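Local structure of Z5138 gene product (Escherichia coli, 1XOU) at residues Ser76-Glu79 and Lys80-Thr84. The protein probably acts as a type III secretion chaperone, binding the filament protein EspA and the translocator EspB before their export. The protein carries 1 engineered substitution. Numbering follows the deposited sequence.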
ATOM      1  N   SER B  76       3.105  -8.019   0.249  1.00 54.76           N
ATOM      2  CA  SER B  76       4.247  -8.703   0.857  1.00 54.48           C
ATOM      3  C   SER B  76       5.232  -7.733   1.481  1.00 53.57           C
ATOM      4  O   SER B  76       5.954  -8.083   2.412  1.00 53.09           O
ATOM      5  CB  SER B  76       4.961  -9.561  -0.176  1.00 53.96           C
ATOM      6  OG  SER B  76       5.347  -8.760  -1.268  1.00 57.30           O
ATOM      7  N   LYS B  77       5.272  -6.515   0.957  1.00 53.78           N
ATOM      8  CA  LYS B  77       6.155  -5.498   1.503  1.00 54.01           C
ATOM      9  C   LYS B  77       5.619  -5.092   2.869  1.00 55.53           C
ATOM     10  O   LYS B  77       6.393  -4.874   3.813  1.00 55.15           O
ATOM     11  CB  LYS B  77       6.205  -4.294   0.568  1.00 52.43           C
ATOM     12  CG  LYS B  77       6.954  -4.611  -0.697  1.00 54.04           C
ATOM     13  CD  LYS B  77       6.976  -3.468  -1.678  1.00 55.76           C
ATOM     14  CE  LYS B  77       7.724  -3.884  -2.939  1.00 54.03           C
ATOM     15  NZ  LYS B  77       7.429  -2.941  -4.050  1.00 55.76           N
ATOM     16  N   ILE B  78       4.291  -5.001   2.972  1.00 55.06           N
ATOM     17  CA  ILE B  78       3.676  -4.638   4.233  1.00 56.09           C
ATOM     18  C   ILE B  78       3.858  -5.784   5.208  1.00 55.87           C
ATOM     19  O   ILE B  78       4.079  -5.566   6.400  1.00 56.38           O
ATOM     20  CB  ILE B  78       2.155  -4.338   4.095  1.00 57.48           C
ATOM     21  CG1 ILE B  78       1.939  -3.109   3.209  1.00 58.26           C
ATOM     22  CG2 ILE B  78       1.543  -4.053   5.485  1.00 56.33           C
ATOM     23  CD1 ILE B  78       2.632  -1.844   3.734  1.00 57.84           C
ATOM     24  N   GLU B  79       3.768  -7.010   4.713  1.00 55.51           N
ATOM     25  CA  GLU B  79       3.926  -8.137   5.600  1.00 56.70           C
ATOM     26  C   GLU B  79       5.361  -8.210   6.071  1.00 56.51           C
ATOM     27  O   GLU B  79       5.627  -8.634   7.189  1.00 55.34           O
ATOM     28  CB  GLU B  79       3.505  -9.418   4.906  1.00 59.89           C
ATOM     29  CG  GLU B  79       2.054  -9.381   4.489  1.00 66.82           C
ATOM     30  CD  GLU B  79       1.567 -10.683   3.876  1.00 72.05           C
ATOM     31  OE1 GLU B  79       2.189 -11.156   2.890  1.00 73.52           O
ATOM     32  OE2 GLU B  79       0.549 -11.225   4.378  1.00 75.08           O
ATOM     33  N   LYS B  80       6.284  -7.766   5.226  1.00 59.12           N
ATOM     34  CA  LYS B  80       7.711  -7.768   5.570  1.00 62.32           C
ATOM     35  C   LYS B  80       7.947  -6.760   6.688  1.00 62.32           C
ATOM     36  O   LYS B  80       8.772  -6.970   7.573  1.00 62.77           O
ATOM     37  CB  LYS B  80       8.547  -7.378   4.349  1.00 65.13           C
ATOM     38  CG  LYS B  80      10.022  -7.783   4.408  1.00 68.72           C
ATOM     39  CD  LYS B  80      10.729  -7.430   3.078  1.00 74.83           C
ATOM     40  CE  LYS B  80      10.057  -8.098   1.840  1.00 76.88           C
ATOM     41  NZ  LYS B  80      10.538  -7.560   0.520  1.00 76.12           N
ATOM     42  N   LEU B  81       7.210  -5.657   6.630  1.00 62.29           N
ATOM     43  CA  LEU B  81       7.305  -4.606   7.627  1.00 62.17           C
ATOM     44  C   LEU B  81       6.794  -5.117   8.968  1.00 61.91           C
ATOM     45  O   LEU B  81       7.442  -4.950   9.996  1.00 61.30           O
ATOM     46  CB  LEU B  81       6.487  -3.400   7.171  1.00 62.98           C
ATOM     47  CG  LEU B  81       7.261  -2.126   6.825  1.00 62.81           C
ATOM     48  CD1 LEU B  81       8.655  -2.444   6.285  1.00 61.28           C
ATOM     49  CD2 LEU B  81       6.429  -1.345   5.823  1.00 63.22           C
ATOM     50  N   ILE B  82       5.622  -5.737   8.955  1.00 62.58           N
ATOM     51  CA  ILE B  82       5.059  -6.292  10.175  1.00 64.58           C
ATOM     52  C   ILE B  82       6.042  -7.317  10.735  1.00 67.78           C
ATOM     53  O   ILE B  82       6.233  -7.407  11.943  1.00 67.14           O
ATOM     54  CB  ILE B  82       3.716  -6.984   9.889  1.00 62.10           C
ATOM     55  CG1 ILE B  82       2.716  -5.946   9.380  1.00 60.17           C
ATOM     56  CG2 ILE B  82       3.224  -7.711  11.135  1.00 59.32           C
ATOM     57  CD1 ILE B  82       1.379  -6.504   8.959  1.00 57.20           C
ATOM     58  N   GLU B  83       6.650  -8.087   9.833  1.00 72.78           N
ATOM     59  CA  GLU B  83       7.635  -9.111  10.173  1.00 76.60           C
ATOM     60  C   GLU B  83       8.745  -8.516  11.041  1.00 77.54           C
ATOM     61  O   GLU B  83       9.035  -9.009  12.125  1.00 77.98           O
ATOM     62  CB  GLU B  83       8.237  -9.683   8.889  1.00 79.97           C
ATOM     63  CG  GLU B  83       9.370 -10.692   9.094  1.00 89.08           C
ATOM     64  CD  GLU B  83      10.627 -10.374   8.260  1.00 94.08           C
ATOM     65  OE1 GLU B  83      11.376  -9.430   8.627  1.00 96.12           O
ATOM     66  OE2 GLU B  83      10.862 -11.063   7.234  1.00 95.33           O
ATOM     67  N   THR B  84       9.363  -7.442  10.566  1.00 78.48           N
ATOM     68  CA  THR B  84      10.436  -6.795  11.311  1.00 79.75           C
ATOM     69  C   THR B  84       9.910  -6.070  12.557  1.00 81.39           C
ATOM     70  O   THR B  84      10.470  -5.070  12.984  1.00 81.56           O
ATOM     71  CB  THR B  84      11.167  -5.787  10.424  1.00 78.64           C
ATOM     72  OG1 THR B  84      10.408  -4.575  10.352  1.00 79.29           O
ATOM     73  CG2 THR B  84      11.322  -6.350   9.020  1.00 76.37           C
TER
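Ile78 and Ile82 sit one turn apart on the last turns of the alpha-helix 66-83. Ile82 can be followed outward from the backbone. CB of Ile82 lies 3.7 Å from Glu79 O. Its CG1 is anti to the carbonyl carbon (chi1 -63°), which leads that branch back toward the preceding turn, close to Ile78 O. The chain then runs on extended, and CD1 of Ile82 ends 4.3 Å from CG2 of Ile78. The other branch of Ile78 reaches toward Leu81 instead: CD1 of Ile78 lies 4.4 Å from CD2 of Leu81. Ile78 therefore meets one neighbour with each methyl, in loose apolar contact. Ile78, Leu81 and Ile82 also pack on apolar side chains of another protein chain in the assembly. This fits a chaperone helix that offers an apolar face to a partner.

Four i to i+4 backbone hydrogen bonds join residues 76-79 to 80-83. The straightest runs from Ile82 N to Ile78 O (3.0 Å, 168° at the hydrogen). The bond from Lys80 N to Ser76 O is more bent, at 137°. Lys77 shares in this scaffold through its carbonyl, which accepts Leu81 N. Its NZ hydrogen-bonds a polar side chain of the other protein chain and forms a salt bridge to an acidic one there.

Regular helix ends at Glu83, and Thr84 is the first residue to leave helical backbone angles. Thr84 N still bonds to Lys80 O, while its side chain turns back and OG1 of Thr84 donates to Leu81 O over 3.0 Å.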